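Local coordinates for protein peptidoglycan synthase activator LpoP (Pseudomonas aeruginosa, PDB 6W5Q) that probably activates a peptidoglycan synthase and is a lipoprotein, represented here by its globular, all-helical C-terminal domain, at residues 93-98 with 108-113; 16-21 with 38-43; 48-53 with 80-85. One frame throughout, in Å; residues are numbered along the deposited sequence.

Interaction 1: 93-98 with 108-113; sequences IAQARE and LARQKA. With SO4 (sulfate ion), chain J.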
loop_
_atom_site.group_PDB
_atom_site.type_symbol
_atom_site.label_atom_id
_atom_site.label_comp_id
_atom_site.label_asym_id
_atom_site.label_seq_id
_atom_site.Cartn_x
_atom_site.Cartn_y
_atom_site.Cartn_z
ATOM N N ILE A 93 0.837 4.196 -6.552
ATOM C CA ILE A 93 2.140 4.479 -7.151
ATOM C C ILE A 93 2.118 5.832 -7.862
ATOM O O ILE A 93 3.074 6.610 -7.770
ATOM C CB ILE A 93 2.535 3.330 -8.099
ATOM C CG1 ILE A 93 2.793 2.057 -7.291
ATOM C CG2 ILE A 93 3.732 3.717 -8.975
ATOM C CD1 ILE A 93 2.924 0.815 -8.122
ATOM N N ALA A 94 1.023 6.127 -8.575
ATOM C CA ALA A 94 0.844 7.431 -9.204
ATOM C C ALA A 94 0.945 8.546 -8.177
ATOM O O ALA A 94 1.603 9.568 -8.404
ATOM C CB ALA A 94 -0.516 7.492 -9.909
ATOM N N GLN A 95 0.283 8.367 -7.035
ATOM C CA GLN A 95 0.275 9.413 -6.022
ATOM C C GLN A 95 1.642 9.581 -5.402
ATOM O O GLN A 95 2.037 10.702 -5.068
ATOM C CB GLN A 95 -0.765 9.094 -4.959
ATOM C CG GLN A 95 -2.156 9.021 -5.510
ATOM C CD GLN A 95 -3.170 8.896 -4.425
ATOM O OE1 GLN A 95 -4.355 8.654 -4.687
ATOM N NE2 GLN A 95 -2.720 9.049 -3.178
ATOM N N ALA A 96 2.385 8.481 -5.274
ATOM C CA ALA A 96 3.750 8.556 -4.763
ATOM C C ALA A 96 4.697 9.225 -5.765
ATOM O O ALA A 96 5.622 9.939 -5.363
ATOM C CB ALA A 96 4.239 7.151 -4.406
ATOM N N ARG A 97 4.515 8.981 -7.075
ATOM C CA ARG A 97 5.341 9.688 -8.059
ATOM C C ARG A 97 5.050 11.177 -8.031
ATOM O O ARG A 97 5.976 11.996 -8.060
ATOM C CB ARG A 97 5.107 9.150 -9.475
ATOM C CG ARG A 97 5.379 7.660 -9.638
ATOM C CD ARG A 97 6.799 7.331 -9.274
ATOM N NE ARG A 97 7.744 8.308 -9.785
ATOM C CZ ARG A 97 9.054 8.246 -9.576
ATOM N NH1 ARG A 97 9.560 7.254 -8.863
ATOM N NH2 ARG A 97 9.856 9.174 -10.079
ATOM N N GLU A 98 3.761 11.534 -7.993
ATOM C CA GLU A 98 3.329 12.930 -7.914
ATOM C C GLU A 98 4.014 13.673 -6.772
ATOM O O GLU A 98 4.510 14.792 -6.945
ATOM C CB GLU A 98 1.807 12.985 -7.724
ATOM C CG GLU A 98 1.020 12.877 -8.996
ATOM C CD GLU A 98 -0.487 12.902 -8.780
ATOM O OE1 GLU A 98 -0.965 12.471 -7.700
ATOM O OE2 GLU A 98 -1.195 13.346 -9.707
ATOM N N LEU A 108 1.655 7.787 -16.211
ATOM C CA LEU A 108 1.912 6.472 -16.762
ATOM C C LEU A 108 1.411 5.397 -15.822
ATOM O O LEU A 108 1.008 4.319 -16.266
ATOM C CB LEU A 108 3.413 6.310 -17.025
ATOM C CG LEU A 108 3.964 7.176 -18.167
ATOM C CD1 LEU A 108 5.459 6.999 -18.333
ATOM C CD2 LEU A 108 3.259 6.830 -19.467
ATOM N N ALA A 109 1.428 5.679 -14.521
ATOM C CA ALA A 109 0.930 4.710 -13.554
ATOM C C ALA A 109 -0.586 4.674 -13.573
ATOM O O ALA A 109 -1.180 3.594 -13.549
ATOM C CB ALA A 109 1.450 5.044 -12.158
ATOM N N ARG A 110 -1.225 5.848 -13.648
ATOM C CA ARG A 110 -2.679 5.894 -13.725
ATOM C C ARG A 110 -3.175 5.275 -15.015
ATOM O O ARG A 110 -4.327 4.831 -15.081
ATOM C CB ARG A 110 -3.181 7.335 -13.631
ATOM C CG ARG A 110 -2.835 8.020 -12.339
ATOM C CD ARG A 110 -3.848 9.101 -11.964
ATOM N NE ARG A 110 -3.774 9.383 -10.529
ATOM C CZ ARG A 110 -2.989 10.307 -9.988
ATOM N NH1 ARG A 110 -2.221 11.066 -10.771
ATOM N NH2 ARG A 110 -2.974 10.475 -8.667
ATOM N N GLN A 111 -2.328 5.266 -16.051
ATOM C CA GLN A 111 -2.662 4.574 -17.295
ATOM C C GLN A 111 -2.737 3.066 -17.084
ATOM O O GLN A 111 -3.590 2.392 -17.676
ATOM C CB GLN A 111 -1.622 4.889 -18.365
ATOM C CG GLN A 111 -2.067 5.795 -19.459
ATOM C CD GLN A 111 -1.139 5.712 -20.656
ATOM O OE1 GLN A 111 -0.255 4.854 -20.711
ATOM N NE2 GLN A 111 -1.339 6.596 -21.623
ATOM N N LYS A 112 -1.834 2.519 -16.257
ATOM C CA LYS A 112 -1.823 1.080 -16.000
ATOM C C LYS A 112 -2.955 0.671 -15.082
ATOM O O LYS A 112 -3.448 -0.456 -15.176
ATOM C CB LYS A 112 -0.482 0.646 -15.397
ATOM C CG LYS A 112 0.695 1.265 -16.086
ATOM C CD LYS A 112 2.018 0.681 -15.690
ATOM C CE LYS A 112 3.129 1.398 -16.477
ATOM N NZ LYS A 112 4.475 1.229 -15.877
ATOM N N ALA A 113 -3.365 1.564 -14.184
ATOM C CA ALA A 113 -4.512 1.282 -13.338
ATOM C C ALA A 113 -5.784 1.157 -14.169
ATOM O O ALA A 113 -6.665 0.357 -13.837
ATOM C CB ALA A 113 -4.648 2.377 -12.277
HETATM S S SO4 J . 6.323 -1.575 -14.750
HETATM O O1 SO4 J . 6.760 -0.232 -14.353
HETATM O O2 SO4 J . 7.478 -2.341 -15.213
HETATM O O3 SO4 J . 5.728 -2.268 -13.606
HETATM O O4 SO4 J . 5.323 -1.503 -15.817
#

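Interaction 2: 16-21 with 38-43; sequences LAMLTT and LERAQR. With SO4 (sulfate ion), chain I.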
loop_
_atom_site.group_PDB
_atom_site.type_symbol
_atom_site.label_atom_id
_atom_site.label_comp_id
_atom_site.label_asym_id
_atom_site.label_seq_id
_atom_site.Cartn_x
_atom_site.Cartn_y
_atom_site.Cartn_z
ATOM N N LEU A 16 -6.018 -10.542 9.668
ATOM C CA LEU A 16 -7.112 -9.583 9.750
ATOM C C LEU A 16 -7.057 -8.795 11.053
ATOM O O LEU A 16 -7.384 -7.602 11.076
ATOM C CB LEU A 16 -8.460 -10.294 9.582
ATOM C CG LEU A 16 -9.719 -9.429 9.744
ATOM C CD1 LEU A 16 -9.847 -8.431 8.600
ATOM C CD2 LEU A 16 -10.998 -10.294 9.810
ATOM N N ALA A 17 -6.634 -9.435 12.143
ATOM C CA ALA A 17 -6.503 -8.712 13.402
ATOM C C ALA A 17 -5.523 -7.550 13.260
ATOM O O ALA A 17 -5.814 -6.425 13.684
ATOM C CB ALA A 17 -6.066 -9.663 14.518
ATOM N N MET A 18 -4.364 -7.802 12.643
ATOM C CA MET A 18 -3.362 -6.752 12.484
ATOM C C MET A 18 -3.850 -5.646 11.555
ATOM O O MET A 18 -3.666 -4.456 11.844
ATOM C CB MET A 18 -2.054 -7.358 11.971
ATOM C CG MET A 18 -1.307 -8.179 13.043
ATOM S SD MET A 18 -0.988 -7.231 14.555
ATOM C CE MET A 18 -2.162 -7.934 15.711
ATOM N N LEU A 19 -4.480 -6.016 10.439
ATOM C CA LEU A 19 -5.101 -5.026 9.559
ATOM C C LEU A 19 -6.118 -4.187 10.315
ATOM O O LEU A 19 -6.094 -2.950 10.248
ATOM C CB LEU A 19 -5.772 -5.716 8.361
ATOM C CG LEU A 19 -4.840 -6.519 7.446
ATOM C CD1 LEU A 19 -5.495 -6.832 6.112
ATOM C CD2 LEU A 19 -3.528 -5.786 7.231
ATOM N N THR A 20 -7.031 -4.849 11.031
ATOM C CA THR A 20 -8.031 -4.138 11.828
ATOM C C THR A 20 -7.371 -3.189 12.824
ATOM O O THR A 20 -7.777 -2.026 12.968
ATOM C CB THR A 20 -8.904 -5.140 12.573
ATOM O OG1 THR A 20 -9.673 -5.889 11.631
ATOM C CG2 THR A 20 -9.832 -4.424 13.528
ATOM N N THR A 21 -6.355 -3.683 13.533
ATOM C CA THR A 21 -5.632 -2.842 14.475
ATOM C C THR A 21 -4.948 -1.679 13.762
ATOM O O THR A 21 -5.023 -0.530 14.215
ATOM C CB THR A 21 -4.623 -3.697 15.236
ATOM O OG1 THR A 21 -5.338 -4.626 16.062
ATOM C CG2 THR A 21 -3.732 -2.827 16.100
ATOM N N LEU A 38 1.322 -3.019 10.661
ATOM C CA LEU A 38 1.396 -3.644 9.350
ATOM C C LEU A 38 2.720 -4.386 9.159
ATOM O O LEU A 38 2.758 -5.412 8.469
ATOM C CB LEU A 38 1.158 -2.577 8.267
ATOM C CG LEU A 38 -0.291 -2.029 8.345
ATOM C CD1 LEU A 38 -0.549 -0.804 7.488
ATOM C CD2 LEU A 38 -1.338 -3.120 7.998
ATOM N N GLU A 39 3.808 -3.915 9.768
ATOM C CA GLU A 39 5.042 -4.692 9.686
ATOM C C GLU A 39 4.930 -5.975 10.501
ATOM O O GLU A 39 5.586 -6.971 10.186
ATOM C CB GLU A 39 6.246 -3.862 10.153
ATOM C CG GLU A 39 6.419 -2.531 9.453
ATOM C CD GLU A 39 7.156 -2.644 8.131
ATOM O OE1 GLU A 39 7.367 -1.598 7.487
ATOM O OE2 GLU A 39 7.525 -3.776 7.737
ATOM N N ARG A 40 4.093 -5.981 11.538
ATOM C CA ARG A 40 3.842 -7.226 12.256
ATOM C C ARG A 40 2.984 -8.158 11.409
ATOM O O ARG A 40 3.192 -9.376 11.405
ATOM C CB ARG A 40 3.199 -6.915 13.622
ATOM C CG ARG A 40 2.994 -8.132 14.557
ATOM C CD ARG A 40 2.468 -7.708 15.948
ATOM N NE ARG A 40 2.707 -8.691 17.014
ATOM C CZ ARG A 40 1.745 -9.359 17.666
ATOM N NH1 ARG A 40 0.466 -9.160 17.359
ATOM N NH2 ARG A 40 2.054 -10.233 18.631
ATOM N N ALA A 41 2.035 -7.596 10.652
ATOM C CA ALA A 41 1.229 -8.393 9.730
ATOM C C ALA A 41 2.097 -9.158 8.727
ATOM O O ALA A 41 1.770 -10.294 8.351
ATOM C CB ALA A 41 0.239 -7.478 9.001
ATOM N N GLN A 42 3.203 -8.544 8.272
ATOM C CA GLN A 42 4.109 -9.203 7.326
ATOM C C GLN A 42 4.819 -10.409 7.923
ATOM O O GLN A 42 5.223 -11.309 7.182
ATOM C CB GLN A 42 5.161 -8.230 6.826
ATOM C CG GLN A 42 4.631 -7.092 6.027
ATOM C CD GLN A 42 5.706 -6.514 5.144
ATOM O OE1 GLN A 42 6.121 -7.136 4.174
ATOM N NE2 GLN A 42 6.184 -5.331 5.492
ATOM N N ARG A 43 5.032 -10.437 9.241
ATOM C CA ARG A 43 5.634 -11.622 9.848
ATOM C C ARG A 43 4.740 -12.845 9.685
ATOM O O ARG A 43 5.238 -13.977 9.605
ATOM C CB ARG A 43 5.922 -11.363 11.320
ATOM C CG ARG A 43 7.000 -10.318 11.561
ATOM C CD ARG A 43 6.993 -9.877 13.024
ATOM N NE ARG A 43 7.361 -10.955 13.938
ATOM C CZ ARG A 43 7.207 -10.887 15.255
ATOM N NH1 ARG A 43 6.688 -9.787 15.790
ATOM N NH2 ARG A 43 7.578 -11.902 16.035
HETATM S S SO4 I . 5.677 -9.914 18.947
HETATM O O1 SO4 I . 5.769 -8.455 19.040
HETATM O O2 SO4 I . 6.980 -10.540 18.780
HETATM O O3 SO4 I . 5.026 -10.465 20.136
HETATM O O4 SO4 I . 4.882 -10.259 17.778
#

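Interaction 3: 48-53 with 80-85; sequences EPQVLY and NGRPAL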
loop_
_atom_site.group_PDB
_atom_site.type_symbol
_atom_site.label_atom_id
_atom_site.label_comp_id
_atom_site.label_asym_id
_atom_site.label_seq_id
_atom_site.Cartn_x
_atom_site.Cartn_y
_atom_site.Cartn_z
ATOM N N GLU A 48 1.329 -11.060 1.250
ATOM C CA GLU A 48 -0.052 -10.623 1.101
ATOM C C GLU A 48 -0.082 -9.225 0.481
ATOM O O GLU A 48 0.314 -8.258 1.151
ATOM C CB GLU A 48 -0.775 -10.642 2.445
ATOM C CG GLU A 48 -2.209 -10.082 2.445
ATOM C CD GLU A 48 -3.122 -10.676 1.372
ATOM O OE1 GLU A 48 -3.351 -10.007 0.335
ATOM O OE2 GLU A 48 -3.627 -11.803 1.572
ATOM N N PRO A 49 -0.527 -9.072 -0.763
ATOM C CA PRO A 49 -0.558 -7.722 -1.356
ATOM C C PRO A 49 -1.484 -6.767 -0.620
ATOM O O PRO A 49 -1.221 -5.557 -0.598
ATOM C CB PRO A 49 -1.016 -7.973 -2.795
ATOM C CG PRO A 49 -1.553 -9.386 -2.816
ATOM C CD PRO A 49 -0.890 -10.133 -1.709
ATOM N N GLN A 50 -2.551 -7.268 0.003
ATOM C CA GLN A 50 -3.437 -6.368 0.731
ATOM C C GLN A 50 -2.737 -5.766 1.943
ATOM O O GLN A 50 -2.984 -4.604 2.291
ATOM C CB GLN A 50 -4.721 -7.098 1.134
ATOM C CG GLN A 50 -5.742 -7.215 -0.012
ATOM C CD GLN A 50 -6.907 -6.250 0.137
ATOM O OE1 GLN A 50 -6.735 -5.133 0.629
ATOM N NE2 GLN A 50 -8.104 -6.677 -0.283
ATOM N N VAL A 51 -1.834 -6.511 2.571
ATOM C CA VAL A 51 -1.034 -5.927 3.639
ATOM C C VAL A 51 -0.156 -4.821 3.082
ATOM O O VAL A 51 -0.084 -3.718 3.641
ATOM C CB VAL A 51 -0.196 -7.007 4.342
ATOM C CG1 VAL A 51 0.776 -6.357 5.321
ATOM C CG2 VAL A 51 -1.092 -7.966 5.066
ATOM N N LEU A 52 0.519 -5.101 1.964
ATOM C CA LEU A 52 1.418 -4.122 1.349
ATOM C C LEU A 52 0.655 -2.890 0.882
ATOM O O LEU A 52 1.138 -1.756 1.018
ATOM C CB LEU A 52 2.176 -4.787 0.192
ATOM C CG LEU A 52 3.076 -5.898 0.749
ATOM C CD1 LEU A 52 3.744 -6.715 -0.306
ATOM C CD2 LEU A 52 4.122 -5.320 1.686
ATOM N N TYR A 53 -0.557 -3.094 0.362
ATOM C CA TYR A 53 -1.400 -1.977 -0.051
ATOM C C TYR A 53 -1.645 -1.003 1.098
ATOM O O TYR A 53 -1.503 0.216 0.940
ATOM C CB TYR A 53 -2.723 -2.510 -0.588
ATOM C CG TYR A 53 -3.688 -1.411 -0.954
ATOM C CD1 TYR A 53 -3.560 -0.730 -2.162
ATOM C CD2 TYR A 53 -4.729 -1.059 -0.100
ATOM C CE1 TYR A 53 -4.447 0.278 -2.515
ATOM C CE2 TYR A 53 -5.620 -0.055 -0.440
ATOM C CZ TYR A 53 -5.473 0.611 -1.652
ATOM O OH TYR A 53 -6.349 1.614 -1.998
ATOM N N ASN A 80 -0.979 -10.593 -8.757
ATOM C CA ASN A 80 -1.315 -11.117 -10.076
ATOM C C ASN A 80 -2.682 -11.786 -10.072
ATOM O O ASN A 80 -3.003 -12.574 -9.179
ATOM C CB ASN A 80 -0.248 -12.099 -10.543
ATOM C CG ASN A 80 0.754 -11.454 -11.477
ATOM O OD1 ASN A 80 0.888 -10.225 -11.511
ATOM N ND2 ASN A 80 1.461 -12.277 -12.253
ATOM N N GLY A 81 -3.491 -11.454 -11.075
ATOM C CA GLY A 81 -4.852 -11.952 -11.140
ATOM C C GLY A 81 -5.741 -11.396 -10.049
ATOM O O GLY A 81 -6.613 -12.110 -9.536
ATOM N N ARG A 82 -5.525 -10.140 -9.659
ATOM C CA ARG A 82 -6.348 -9.457 -8.661
ATOM C C ARG A 82 -6.550 -8.023 -9.131
ATOM O O ARG A 82 -5.963 -7.082 -8.588
ATOM C CB ARG A 82 -5.697 -9.526 -7.276
ATOM C CG ARG A 82 -5.352 -10.956 -6.843
ATOM C CD ARG A 82 -4.870 -11.054 -5.413
ATOM N NE ARG A 82 -5.946 -10.869 -4.440
ATOM C CZ ARG A 82 -5.819 -11.079 -3.130
ATOM N NH1 ARG A 82 -4.659 -11.492 -2.620
ATOM N NH2 ARG A 82 -6.855 -10.877 -2.327
ATOM N N PRO A 83 -7.401 -7.824 -10.147
ATOM C CA PRO A 83 -7.366 -6.554 -10.897
ATOM C C PRO A 83 -7.771 -5.338 -10.087
ATOM O O PRO A 83 -7.153 -4.273 -10.233
ATOM C CB PRO A 83 -8.344 -6.800 -12.057
ATOM C CG PRO A 83 -8.546 -8.295 -12.103
ATOM C CD PRO A 83 -8.384 -8.770 -10.696
ATOM N N ALA A 84 -8.807 -5.453 -9.256
ATOM C CA ALA A 84 -9.199 -4.335 -8.404
ATOM C C ALA A 84 -8.043 -3.893 -7.524
ATOM O O ALA A 84 -7.826 -2.694 -7.325
ATOM C CB ALA A 84 -10.403 -4.727 -7.547
ATOM N N LEU A 85 -7.273 -4.852 -7.013
ATOM C CA LEU A 85 -6.168 -4.536 -6.115
ATOM C C LEU A 85 -4.996 -3.936 -6.876
ATOM O O LEU A 85 -4.331 -3.017 -6.386
ATOM C CB LEU A 85 -5.744 -5.799 -5.368
ATOM C CG LEU A 85 -4.655 -5.674 -4.300
ATOM C CD1 LEU A 85 -4.892 -4.481 -3.403
ATOM C CD2 LEU A 85 -4.589 -6.949 -3.469
#

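Interaction 1: 93-98 with 108-113
The guanidinium of Arg110 has the methyl of Ala94 over one face and the carboxylate of Glu98 at its edge. Ala94 CB sits over the centre of the group, 3.7 Å above its plane, and the same methyl packs on Arg110 CG at 3.4 Å. The small alanine methyl suits a place where the arginine chain lies this close. At the edge the salt bridge is two-pronged and end-on: NH1 of Arg110 reaches OE2 of Glu98 at 2.7 Å, while NH2 of Arg110 gives a nearly straight bond to OE1 of Glu98 at 3.0 Å. The two flat groups are nevertheless turned 58° apart, which leaves both oxygens met from above the carboxylate plane. An extended arginine chain from CG to NE spans the distance from the neighbouring helix, and its NE forms a second salt bridge, with Glu91 of the same helix as Glu98. Two carboxylates share this guanidinium, which probably fixes its rotation and balances its charge.

Deeper in the interface the polar groups give way to methyls. Ala109 CB lies 3.9 Å from Ala94 CB and 4.1 Å from CG2 of Ile93. Ile93 also packs on Ala72 and Leu76 of helix 65-78, and Trp90 covers Ala109 from helix 83-99. With alanines facing each other, the short axes approach to 8.8 Å and run at 173°. An antiparallel pair of consecutive helices with small residues at the closest approach is consistent with the helical hairpin of tetratricopeptide-type folds; the salt bridge is particular to this pair.

Interaction 2: 16-21 with 38-43
Met18 and Ala41 meet inside an antiparallel helical hairpin, the building element of tetratricopeptide-type folds, formed here by helices 13-28 and 31-44. The short axes come within 8.7 Å and make an angle of 172°. Where the backbones are nearest, CB of Met18 rests on CB of Ala41 at 3.8 Å; alanine suits the place because its lone methyl leaves room for the longer methionine. On the inner side, Leu19 and Leu38 cross at about a right angle and touch through one branch each, CD2 of Leu19 to CD2 of Leu38 at 3.5 Å. Their branched ends let one methyl of each leucine reach across, while Leu19 also meets Val51 of helix 49-61, joining the hairpin to the next helix.

Toward the outer border the chemistry changes. The chain of Met18 bends at chi2 (-55°), which brings SD of Met18 to 3.8 Å from CD of Arg40, the two chains crossing at an oblique angle. Arg40 leaves its helix with CG anti to the backbone N (chi1 -175°) and stays extended as far as NE. A sulfate ion, probably taken up from the crystallisation liquor, takes the NE and NH2 side of the guanidinium. NE and NH2 of Arg40 both donate to the sulfate O4, the NE bond measuring 2.8 Å. Arg43, three residues on, donates from NH2 to O2 of the ion at 3.1 Å, so two positive side chains share one anion. The methionine sulfur and methyl lie instead at the NH1 end, with CE of Met18 only 3.3 Å from NH1 of Arg40 and near the plane of the group.

Interaction 3: 48-53 with 80-85
OE1 of Glu48 accepts from the backbone N of Gln50 and, across the contact, has a longer charge pairing with Arg82. The first is a capping bond of 2.9 Å between Gln50 N and Glu48 OE1, nearly straight at 165°, received on the anti lone pair of OE1. Glu48 is thereby the N-cap of helix 49-61, within the tetratricopeptide-type region, and Arg82 holds the matching N-cap position before helix 83-99; the contact joins two helix starts that are not consecutive in the chain. An acid suits the first place because it accepts from a first-turn N-H, and its negative charge should be favourable beside the positive end of the helix dipole. The chain bends at chi2 (51°), placing CD where its carboxylate can meet the N-H two residues ahead.

The link to Arg82 is looser. NH1 of Arg82 lies 3.6 Å from OE1 of Glu48, a long salt bridge, with the carboxylate and guanidinium planes 76° apart. The same NH1 of Arg82 stands 3.8 Å from CG of Pro49, while CD2 of Leu85 lies over the centre of one guanidinium face. Proline is well placed as the first residue of a helix, since it has no N-H to offer there and its ring gives a firm apolar surface. Pro49 is also packed against Tyr78 of helix 65-78.

Leu85 contributes the largest share of the contact, with CG anti to the backbone N and its two methyls spread between different partners. CD2 of Leu85 settles between Pro49 and Gln50, 3.8 Å from CB of Pro49 and 3.7 Å from CG of Gln50. The other methyl goes to Tyr53, which slides past the leucine in the opposite direction: CD1 of Leu85 approaches CB of Tyr53 at 4.1 Å.

How the interactions relate
Interactions 1 and 2 are both partly buried and lie on opposite sides of the chain's centre, about 26 Å apart between centres. Each closes an antiparallel hairpin of consecutive helices, with alanine at the closest backbone approach and arginine at the border; that border is a salt bridge within the chain, near the surface, in interaction 1, but a sulfate site in interaction 2. Interaction 3 is a surface contact nearer the centre, and it joins helix starts rather than hairpin partners, with Leu85 packing on Pro49, Gln50 and Tyr53 beside a long salt bridge. Helix 83-99 is used by interactions 1 and 3, whereas interactions 2 and 3 touch directly, Val51 meeting Leu19 and Ala41.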